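Local atomic coordinates of xylooligosaccharide oxidase (Myceliophthora thermophila, PDB entry 5L6G), a protein that oxidises the C1 hydroxyl of xylooligosaccharides and related sugars to lactones with a bicovalently bound FAD, passing the electrons to oxygen to give hydrogen peroxide. Residues A[206-214]-A[393-401]; A[265-276]-A[375-386]. All coordinates share one frame; numbering follows the deposited sequence.

How the contacts relate
Past the first two hundred residues, the chain reaches helix 204-213 in the FAD-binding part, which carries most of 206-214 of contact 1. It then enters the eight-stranded antiparallel sheet. Strand 269-275 gives the first half of contact 2, and strand 374-381 gives the second, 99 residues on. Contact 2 thus closes a loop within the sheet. The chain leaves that strand and runs through 393-401, which returns to helix 204-213 and closes contact 1 before strand 409-417. Contact 2 is nested inside this larger loop. Contact 1 ties the sheet's connecting loop to the FAD-binding part. Contacts 1 and 2 meet at Y382, whose OH lies 2.7 Å from Y399 OH, a probable hydrogen bond.

Contact 1: residues A[206-214]-A[393-401]; sequences LFWALRGAG and PPGAGSYAF
W208 of helix 204-213 lies against the loop 393-401. The helix belongs to the FAD-binding PCMH-type region, and G214 touches the FAD. W208 CG is anti to the backbone N (chi1 -179°), which carries the ring from CB out along the loop. CG is 4.0 Å from G397 CA. CD1 meets G395 O at the ring edge. NE1 donates a hydrogen bond to a water at 2.9 Å, which also lies 3.0 Å from G397 O. CE2 and CZ2 lie beside S398 CA, and CZ3 and CH2 reach S398 CB, CZ3 at 3.7 Å. One face carries G397 C and S398 N, and S398 CB sits over the six-membered ring, 3.7 Å from its centroid, a CH-pi contact. With an alanine here, a gap would probably open under S398 CB and the water would lose its indole donor. The backbone adds bonds: S398 N to W208 O and Y399 N to R211 O. R211 N and S398 N reach W208 O from opposite faces of its plane. R211, its CD over the F207 ring, donates from NH1 to A396 O at 2.8 Å. S398 OG donates to A209 O at 3.0 Å, from above the carbonyl plane.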
loop_
_atom_site.group_PDB
_atom_site.type_symbol
_atom_site.label_atom_id
_atom_site.label_comp_id
_atom_site.label_asym_id
_atom_site.label_seq_id
_atom_site.Cartn_x
_atom_site.Cartn_y
_atom_site.Cartn_z
ATOM N N LEU A 206 -8.863 18.437 3.429
ATOM C CA LEU A 206 -8.683 17.199 4.174
ATOM C C LEU A 206 -8.875 16.009 3.244
ATOM O O LEU A 206 -8.124 15.044 3.308
ATOM C CB LEU A 206 -9.672 17.129 5.347
ATOM C CG LEU A 206 -9.761 15.786 6.079
ATOM C CD1 LEU A 206 -8.396 15.343 6.576
ATOM C CD2 LEU A 206 -10.739 15.879 7.236
ATOM N N PHE A 207 -9.873 16.084 2.374
ATOM C CA PHE A 207 -10.111 15.011 1.421
ATOM C C PHE A 207 -8.879 14.825 0.543
ATOM O O PHE A 207 -8.420 13.708 0.321
ATOM C CB PHE A 207 -11.332 15.321 0.571
ATOM C CG PHE A 207 -11.879 14.125 -0.137
ATOM C CD1 PHE A 207 -12.174 12.973 0.576
ATOM C CD2 PHE A 207 -12.105 14.146 -1.488
ATOM C CE1 PHE A 207 -12.688 11.854 -0.060
ATOM C CE2 PHE A 207 -12.627 13.030 -2.136
ATOM C CZ PHE A 207 -12.915 11.886 -1.412
ATOM N N TRP A 208 -8.323 15.937 0.081
ATOM C CA TRP A 208 -7.063 15.920 -0.665
ATOM C C TRP A 208 -5.947 15.286 0.174
ATOM O O TRP A 208 -5.295 14.350 -0.280
ATOM C CB TRP A 208 -6.697 17.349 -1.112
ATOM C CG TRP A 208 -5.425 17.439 -1.910
ATOM C CD1 TRP A 208 -5.296 17.352 -3.255
ATOM C CD2 TRP A 208 -4.103 17.640 -1.393
ATOM N NE1 TRP A 208 -3.976 17.489 -3.620
ATOM C CE2 TRP A 208 -3.224 17.656 -2.488
ATOM C CE3 TRP A 208 -3.581 17.801 -0.107
ATOM C CZ2 TRP A 208 -1.858 17.834 -2.338
ATOM C CZ3 TRP A 208 -2.228 17.985 0.040
ATOM C CH2 TRP A 208 -1.379 17.991 -1.064
ATOM N N ALA A 209 -5.750 15.755 1.406
ATOM C CA ALA A 209 -4.661 15.233 2.244
ATOM C C ALA A 209 -4.830 13.739 2.577
ATOM O O ALA A 209 -3.862 12.972 2.537
ATOM C CB ALA A 209 -4.499 16.056 3.513
ATOM N N LEU A 210 -6.060 13.312 2.853
ATOM C CA LEU A 210 -6.334 11.908 3.145
ATOM C C LEU A 210 -5.930 10.971 2.031
ATOM O O LEU A 210 -5.514 9.832 2.292
ATOM C CB LEU A 210 -7.827 11.664 3.383
ATOM C CG LEU A 210 -8.436 12.208 4.665
ATOM C CD1 LEU A 210 -9.936 11.929 4.656
ATOM C CD2 LEU A 210 -7.763 11.601 5.884
ATOM N N ARG A 211 -6.104 11.440 0.798
ATOM C CA ARG A 211 -6.009 10.589 -0.346
ATOM C C ARG A 211 -4.583 10.494 -0.847
ATOM O O ARG A 211 -4.287 10.885 -1.983
ATOM C CB ARG A 211 -7.014 11.034 -1.422
ATOM C CG ARG A 211 -8.366 10.437 -1.073
ATOM C CD ARG A 211 -9.534 11.236 -1.517
ATOM N NE ARG A 211 -9.663 11.425 -2.946
ATOM C CZ ARG A 211 -9.423 12.561 -3.587
ATOM N NH1 ARG A 211 -8.935 13.627 -2.949
ATOM N NH2 ARG A 211 -9.656 12.627 -4.896
ATOM N N GLY A 212 -3.736 9.936 0.026
ATOM C CA GLY A 212 -2.307 9.756 -0.217
ATOM C C GLY A 212 -1.453 9.814 1.043
ATOM O O GLY A 212 -0.393 9.186 1.101
ATOM N N ALA A 213 -1.906 10.574 2.041
ATOM C CA ALA A 213 -1.135 10.777 3.264
ATOM C C ALA A 213 -1.997 10.693 4.520
ATOM O O ALA A 213 -1.657 11.272 5.551
ATOM C CB ALA A 213 -0.411 12.112 3.193
ATOM N N GLY A 214 -3.095 9.941 4.440
ATOM C CA GLY A 214 -4.152 9.956 5.455
ATOM C C GLY A 214 -3.786 9.534 6.863
ATOM O O GLY A 214 -4.496 9.851 7.812
ATOM N N PRO A 393 -6.037 13.341 -12.355
ATOM C CA PRO A 393 -5.395 14.659 -12.478
ATOM C C PRO A 393 -4.419 14.977 -11.340
ATOM O O PRO A 393 -4.643 14.534 -10.205
ATOM C CB PRO A 393 -6.567 15.644 -12.428
ATOM C CG PRO A 393 -7.770 14.842 -12.763
ATOM C CD PRO A 393 -7.510 13.440 -12.331
ATOM N N PRO A 394 -3.345 15.740 -11.648
ATOM C CA PRO A 394 -2.286 16.034 -10.672
ATOM C C PRO A 394 -2.745 16.804 -9.438
ATOM O O PRO A 394 -2.017 16.813 -8.449
ATOM C CB PRO A 394 -1.273 16.887 -11.455
ATOM C CG PRO A 394 -1.890 17.193 -12.771
ATOM C CD PRO A 394 -3.003 16.219 -13.004
ATOM N N GLY A 395 -3.899 17.469 -9.498
ATOM C CA GLY A 395 -4.450 18.163 -8.329
ATOM C C GLY A 395 -5.481 17.386 -7.517
ATOM O O GLY A 395 -5.977 17.888 -6.511
ATOM N N ALA A 396 -5.811 16.163 -7.930
ATOM C CA ALA A 396 -6.908 15.410 -7.303
ATOM C C ALA A 396 -6.684 15.004 -5.847
ATOM O O ALA A 396 -7.646 14.961 -5.078
ATOM C CB ALA A 396 -7.234 14.171 -8.111
ATOM N N GLY A 397 -5.448 14.686 -5.471
ATOM C CA GLY A 397 -5.170 14.139 -4.141
ATOM C C GLY A 397 -3.706 14.272 -3.782
ATOM O O GLY A 397 -2.879 14.535 -4.647
ATOM N N SER A 398 -3.375 14.087 -2.518
ATOM C CA SER A 398 -1.988 14.256 -2.085
ATOM C C SER A 398 -1.074 13.151 -2.606
ATOM O O SER A 398 0.135 13.355 -2.723
ATOM C CB SER A 398 -1.899 14.308 -0.572
ATOM O OG SER A 398 -2.371 13.100 -0.021
ATOM N N TYR A 399 -1.636 11.987 -2.930
ATOM C CA TYR A 399 -0.840 10.922 -3.539
ATOM C C TYR A 399 -0.065 11.509 -4.746
ATOM O O TYR A 399 -0.661 12.104 -5.636
ATOM C CB TYR A 399 -1.718 9.725 -3.935
ATOM C CG TYR A 399 -0.904 8.615 -4.567
ATOM C CD1 TYR A 399 -0.342 7.622 -3.776
ATOM C CD2 TYR A 399 -0.699 8.564 -5.940
ATOM C CE1 TYR A 399 0.430 6.616 -4.321
ATOM C CE2 TYR A 399 0.087 7.550 -6.512
ATOM C CZ TYR A 399 0.646 6.584 -5.687
ATOM O OH TYR A 399 1.416 5.555 -6.174
ATOM N N ALA A 400 1.255 11.308 -4.791
ATOM C CA ALA A 400 2.126 12.164 -5.601
ATOM C C ALA A 400 2.373 11.697 -7.024
ATOM O O ALA A 400 2.847 12.459 -7.862
ATOM C CB ALA A 400 3.470 12.361 -4.895
ATOM N N PHE A 401 2.097 10.438 -7.294
ATOM C CA PHE A 401 2.669 9.790 -8.464
ATOM C C PHE A 401 1.631 9.505 -9.540
ATOM O O PHE A 401 1.226 8.364 -9.743
ATOM C CB PHE A 401 3.414 8.545 -8.012
ATOM C CG PHE A 401 4.383 8.822 -6.891
ATOM C CD1 PHE A 401 5.457 9.670 -7.091
ATOM C CD2 PHE A 401 4.217 8.268 -5.655
ATOM C CE1 PHE A 401 6.342 9.954 -6.065
ATOM C CE2 PHE A 401 5.102 8.546 -4.622
ATOM C CZ PHE A 401 6.162 9.383 -4.824
HETATM O O HOH W 1 -2.345 17.122 -5.971
#

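Contact 2: residues A[265-276]-A[375-386]; sequences MPEEMNMRVLGN and WYIIIDMYGGPN. With XYP (beta-D-xylopyranose), chain H.
V273 and I379 form an antiparallel hydrogen-bonded pair, as do G275 and I377. Strands 269-275 and 375-381 run at 160° to each other, their axes 4.5 Å apart. Each of these pairs has two N-H...O bonds of 2.8 Å, V273 N to I379 O being one. M381 N to M271 O continues the ladder. Farther along, N386 ND2 reaches M265 O at 3.0 Å, from above the carbonyl plane. A water joins E267 OE2 to N386 OD1, and R391 salt-bridges the same E267 oxygen. On one face, V273 and I379 lie side by side, and W253 of helix 246-261 packs on I379. At the M271 end of the ladder, M265 CE presses tightly on M381 CB at 3.5 Å. R272, L274, I378 and D380 point to the other face. The R272 chain is extended from CG to NE, and D380 runs beside it. I378 CD1 lies over one face of the guanidinium, 3.8 Å from NH1. A water links NH1 to D380 OD1, and Q283 accepts from NE. NH1 also donates to xylose O2 at 2.8 Å, with that oxygen at the guanidinium edge and in its plane. Y376 OH is 3.2 Å from xylose C5. T154, E412 and Y451 also hydrogen-bond the sugar. This face of the antiparallel sheet is a wall of the substrate pocket, where R272 is a substrate-binding residue.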
loop_
_atom_site.group_PDB
_atom_site.type_symbol
_atom_site.label_atom_id
_atom_site.label_comp_id
_atom_site.label_asym_id
_atom_site.label_seq_id
_atom_site.Cartn_x
_atom_site.Cartn_y
_atom_site.Cartn_z
ATOM N N MET A 265 0.500 -1.449 -23.441
ATOM C CA MET A 265 -0.307 -2.205 -22.479
ATOM C C MET A 265 -1.755 -1.738 -22.480
ATOM O O MET A 265 -2.042 -0.609 -22.122
ATOM C CB MET A 265 0.283 -2.119 -21.061
ATOM C CG MET A 265 -0.277 -3.203 -20.151
ATOM S SD MET A 265 0.653 -3.622 -18.665
ATOM C CE MET A 265 -0.002 -2.407 -17.557
ATOM N N PRO A 266 -2.678 -2.618 -22.862
ATOM C CA PRO A 266 -4.042 -2.130 -22.964
ATOM C C PRO A 266 -4.680 -1.973 -21.586
ATOM O O PRO A 266 -4.183 -2.532 -20.589
ATOM C CB PRO A 266 -4.722 -3.199 -23.818
ATOM C CG PRO A 266 -3.969 -4.439 -23.479
ATOM C CD PRO A 266 -2.549 -3.989 -23.379
ATOM N N GLU A 267 -5.754 -1.200 -21.530
ATOM C CA GLU A 267 -6.402 -0.893 -20.265
ATOM C C GLU A 267 -6.766 -2.142 -19.470
ATOM O O GLU A 267 -6.634 -2.138 -18.252
ATOM C CB GLU A 267 -7.652 -0.038 -20.482
ATOM C CG GLU A 267 -7.358 1.359 -21.007
ATOM C CD GLU A 267 -8.576 2.262 -21.019
ATOM O OE1 GLU A 267 -9.604 1.923 -20.383
ATOM O OE2 GLU A 267 -8.503 3.328 -21.665
ATOM N N GLU A 268 -7.176 -3.207 -20.153
ATOM C CA GLU A 268 -7.630 -4.446 -19.501
ATOM C C GLU A 268 -6.489 -5.255 -18.869
ATOM O O GLU A 268 -6.747 -6.153 -18.060
ATOM C CB GLU A 268 -8.324 -5.366 -20.517
ATOM C CG GLU A 268 -9.610 -4.816 -21.114
ATOM C CD GLU A 268 -9.417 -3.875 -22.289
ATOM O OE1 GLU A 268 -8.267 -3.584 -22.719
ATOM O OE2 GLU A 268 -10.464 -3.431 -22.791
ATOM N N MET A 269 -5.248 -4.954 -19.252
ATOM C CA MET A 269 -4.084 -5.698 -18.803
ATOM C C MET A 269 -3.437 -5.057 -17.578
ATOM O O MET A 269 -3.246 -3.860 -17.544
ATOM C CB MET A 269 -3.050 -5.758 -19.927
ATOM C CG MET A 269 -1.855 -6.654 -19.653
ATOM S SD MET A 269 -0.794 -6.819 -21.090
ATOM C CE MET A 269 -1.858 -7.706 -22.242
ATOM N N ASN A 270 -3.086 -5.888 -16.606
ATOM C CA ASN A 270 -2.514 -5.451 -15.343
ATOM C C ASN A 270 -1.380 -6.395 -15.091
ATOM O O ASN A 270 -1.588 -7.615 -15.109
ATOM C CB ASN A 270 -3.525 -5.571 -14.207
ATOM C CG ASN A 270 -4.728 -4.708 -14.418
ATOM O OD1 ASN A 270 -4.793 -3.602 -13.887
ATOM N ND2 ASN A 270 -5.680 -5.187 -15.243
ATOM N N MET A 271 -0.179 -5.862 -14.913
ATOM C CA MET A 271 1.022 -6.702 -15.019
ATOM C C MET A 271 2.182 -6.144 -14.210
ATOM O O MET A 271 2.241 -4.959 -13.959
ATOM C CB MET A 271 1.436 -6.853 -16.465
ATOM C CG MET A 271 2.398 -7.989 -16.744
ATOM S SD MET A 271 2.534 -8.400 -18.488
ATOM C CE MET A 271 2.807 -6.776 -19.221
ATOM N N ARG A 272 3.075 -7.041 -13.803
ATOM C CA ARG A 272 4.294 -6.703 -13.106
ATOM C C ARG A 272 5.385 -7.724 -13.439
ATOM O O ARG A 272 5.102 -8.834 -13.879
ATOM C CB ARG A 272 4.045 -6.744 -11.614
ATOM C CG ARG A 272 3.882 -8.163 -11.067
ATOM C CD ARG A 272 3.285 -8.120 -9.657
ATOM N NE ARG A 272 3.171 -9.438 -9.066
ATOM C CZ ARG A 272 2.616 -9.685 -7.888
ATOM N NH1 ARG A 272 2.098 -8.699 -7.174
ATOM N NH2 ARG A 272 2.558 -10.926 -7.437
ATOM N N VAL A 273 6.624 -7.327 -13.233
ATOM C CA VAL A 273 7.732 -8.260 -13.165
ATOM C C VAL A 273 7.895 -8.655 -11.713
ATOM O O VAL A 273 7.973 -7.792 -10.863
ATOM C CB VAL A 273 9.048 -7.611 -13.638
ATOM C CG1 VAL A 273 10.209 -8.573 -13.452
ATOM C CG2 VAL A 273 8.943 -7.179 -15.094
ATOM N N LEU A 274 7.929 -9.957 -11.448
ATOM C CA LEU A 274 8.395 -10.489 -10.174
ATOM C C LEU A 274 9.730 -11.143 -10.434
ATOM O O LEU A 274 9.836 -11.984 -11.303
ATOM C CB LEU A 274 7.440 -11.552 -9.634
ATOM C CG LEU A 274 7.916 -12.311 -8.387
ATOM C CD1 LEU A 274 8.109 -11.346 -7.218
ATOM C CD2 LEU A 274 6.945 -13.403 -8.006
ATOM N N GLY A 275 10.745 -10.731 -9.685
ATOM C CA GLY A 275 12.070 -11.299 -9.795
ATOM C C GLY A 275 12.513 -11.788 -8.444
ATOM O O GLY A 275 12.236 -11.155 -7.428
ATOM N N ASN A 276 13.158 -12.948 -8.427
ATOM C CA ASN A 276 13.927 -13.388 -7.263
ATOM C C ASN A 276 15.197 -14.031 -7.785
ATOM O O ASN A 276 15.431 -14.019 -8.991
ATOM C CB ASN A 276 13.100 -14.324 -6.366
ATOM C CG ASN A 276 12.617 -15.567 -7.074
ATOM O OD1 ASN A 276 13.399 -16.318 -7.645
ATOM N ND2 ASN A 276 11.301 -15.800 -7.031
ATOM N N TRP A 375 14.833 -12.911 -1.016
ATOM C CA TRP A 375 14.499 -11.593 -1.467
ATOM C C TRP A 375 13.663 -11.666 -2.752
ATOM O O TRP A 375 13.669 -12.680 -3.444
ATOM C CB TRP A 375 15.757 -10.767 -1.678
ATOM C CG TRP A 375 16.621 -11.292 -2.769
ATOM C CD1 TRP A 375 17.656 -12.160 -2.642
ATOM C CD2 TRP A 375 16.498 -11.009 -4.162
ATOM N NE1 TRP A 375 18.195 -12.433 -3.863
ATOM C CE2 TRP A 375 17.499 -11.735 -4.818
ATOM C CE3 TRP A 375 15.636 -10.204 -4.921
ATOM C CZ2 TRP A 375 17.677 -11.676 -6.200
ATOM C CZ3 TRP A 375 15.798 -10.151 -6.263
ATOM C CH2 TRP A 375 16.815 -10.872 -6.902
ATOM N N TYR A 376 12.903 -10.611 -3.021
ATOM C CA TYR A 376 12.279 -10.441 -4.336
ATOM C C TYR A 376 12.227 -8.977 -4.699
ATOM O O TYR A 376 12.376 -8.101 -3.834
ATOM C CB TYR A 376 10.877 -11.073 -4.425
ATOM C CG TYR A 376 9.788 -10.473 -3.541
ATOM C CD1 TYR A 376 9.145 -9.278 -3.900
ATOM C CD2 TYR A 376 9.363 -11.121 -2.385
ATOM C CE1 TYR A 376 8.134 -8.736 -3.111
ATOM C CE2 TYR A 376 8.337 -10.581 -1.597
ATOM C CZ TYR A 376 7.743 -9.383 -1.973
ATOM O OH TYR A 376 6.739 -8.814 -1.207
ATOM N N ILE A 377 12.045 -8.727 -5.991
ATOM C CA ILE A 377 11.763 -7.402 -6.503
ATOM C C ILE A 377 10.485 -7.475 -7.352
ATOM O O ILE A 377 10.302 -8.393 -8.160
ATOM C CB ILE A 377 12.943 -6.818 -7.319
ATOM C CG1 ILE A 377 12.625 -5.399 -7.791
ATOM C CG2 ILE A 377 13.293 -7.682 -8.517
ATOM C CD1 ILE A 377 13.829 -4.688 -8.378
ATOM N N ILE A 378 9.596 -6.517 -7.142
ATOM C CA ILE A 378 8.438 -6.380 -8.003
ATOM C C ILE A 378 8.594 -5.068 -8.760
ATOM O O ILE A 378 8.924 -4.054 -8.171
ATOM C CB ILE A 378 7.139 -6.408 -7.206
ATOM C CG1 ILE A 378 6.849 -7.830 -6.740
ATOM C CG2 ILE A 378 5.984 -5.863 -8.036
ATOM C CD1 ILE A 378 5.590 -7.948 -5.901
ATOM N N ILE A 379 8.408 -5.105 -10.073
ATOM C CA ILE A 379 8.373 -3.903 -10.872
ATOM C C ILE A 379 6.988 -3.881 -11.484
ATOM O O ILE A 379 6.688 -4.659 -12.393
ATOM C CB ILE A 379 9.447 -3.888 -12.000
ATOM C CG1 ILE A 379 10.837 -4.172 -11.434
ATOM C CG2 ILE A 379 9.452 -2.538 -12.717
ATOM C CD1 ILE A 379 11.763 -4.832 -12.418
ATOM N N ASP A 380 6.137 -2.992 -10.989
ATOM C CA ASP A 380 4.768 -2.933 -11.477
ATOM C C ASP A 380 4.726 -2.139 -12.760
ATOM O O ASP A 380 5.368 -1.093 -12.855
ATOM C CB ASP A 380 3.862 -2.253 -10.452
ATOM C CG ASP A 380 3.590 -3.123 -9.260
ATOM O OD1 ASP A 380 3.170 -4.272 -9.438
ATOM O OD2 ASP A 380 3.740 -2.647 -8.137
ATOM N N MET A 381 3.969 -2.629 -13.746
ATOM C CA MET A 381 3.657 -1.827 -14.918
ATOM C C MET A 381 2.605 -0.802 -14.490
ATOM O O MET A 381 1.422 -1.064 -14.478
ATOM C CB MET A 381 3.153 -2.707 -16.090
ATOM C CG MET A 381 4.116 -3.804 -16.489
ATOM S SD MET A 381 5.760 -3.309 -17.074
ATOM C CE MET A 381 6.716 -3.463 -15.573
ATOM N N TYR A 382 3.072 0.383 -14.132
ATOM C CA TYR A 382 2.305 1.309 -13.311
ATOM C C TYR A 382 1.673 2.430 -14.130
ATOM O O TYR A 382 0.498 2.764 -13.958
ATOM C CB TYR A 382 3.258 1.853 -12.242
ATOM C CG TYR A 382 2.714 2.936 -11.345
ATOM C CD1 TYR A 382 2.795 4.271 -11.715
ATOM C CD2 TYR A 382 2.144 2.628 -10.132
ATOM C CE1 TYR A 382 2.319 5.271 -10.905
ATOM C CE2 TYR A 382 1.670 3.622 -9.296
ATOM C CZ TYR A 382 1.751 4.940 -9.692
ATOM O OH TYR A 382 1.276 5.919 -8.867
ATOM N N GLY A 383 2.478 3.031 -15.001
ATOM C CA GLY A 383 2.108 4.230 -15.719
ATOM C C GLY A 383 1.903 3.990 -17.205
ATOM O O GLY A 383 1.428 2.934 -17.629
ATOM N N GLY A 384 2.223 5.003 -18.001
ATOM C CA GLY A 384 2.020 4.942 -19.425
ATOM C C GLY A 384 0.644 5.425 -19.838
ATOM O O GLY A 384 -0.236 5.606 -19.007
ATOM N N PRO A 385 0.436 5.587 -21.148
ATOM C CA PRO A 385 -0.754 6.234 -21.714
ATOM C C PRO A 385 -2.106 5.598 -21.393
ATOM O O PRO A 385 -3.142 6.280 -21.475
ATOM C CB PRO A 385 -0.507 6.165 -23.223
ATOM C CG PRO A 385 0.951 5.993 -23.386
ATOM C CD PRO A 385 1.446 5.272 -22.175
ATOM N N ASN A 386 -2.118 4.318 -21.041
ATOM C CA ASN A 386 -3.368 3.608 -20.775
ATOM C C ASN A 386 -3.697 3.348 -19.323
ATOM O O ASN A 386 -4.755 2.783 -19.019
ATOM C CB ASN A 386 -3.391 2.301 -21.548
ATOM C CG ASN A 386 -3.388 2.539 -23.033
ATOM O OD1 ASN A 386 -4.076 3.433 -23.512
ATOM N ND2 ASN A 386 -2.572 1.797 -23.755
HETATM O O1 XYP H . 3.025 -5.751 -3.812
HETATM C C1 XYP H . 2.691 -6.813 -2.922
HETATM C C2 XYP H . 2.541 -8.107 -3.721
HETATM C C3 XYP H . 2.384 -9.309 -2.799
HETATM C C4 XYP H . 3.511 -9.336 -1.771
HETATM C C5 XYP H . 3.610 -7.994 -1.034
HETATM O O2 XYP H . 1.387 -7.978 -4.551
HETATM O O3 XYP H . 2.300 -10.526 -3.561
HETATM O O4 XYP H . 3.251 -10.344 -0.787
HETATM O O5 XYP H . 3.712 -6.902 -1.942
HETATM O O HOH W 2 -6.642 4.130 -23.323
HETATM O O HOH W 3 -0.447 -3.147 -14.141
HETATM O O HOH W 4 1.804 -5.931 -7.978
#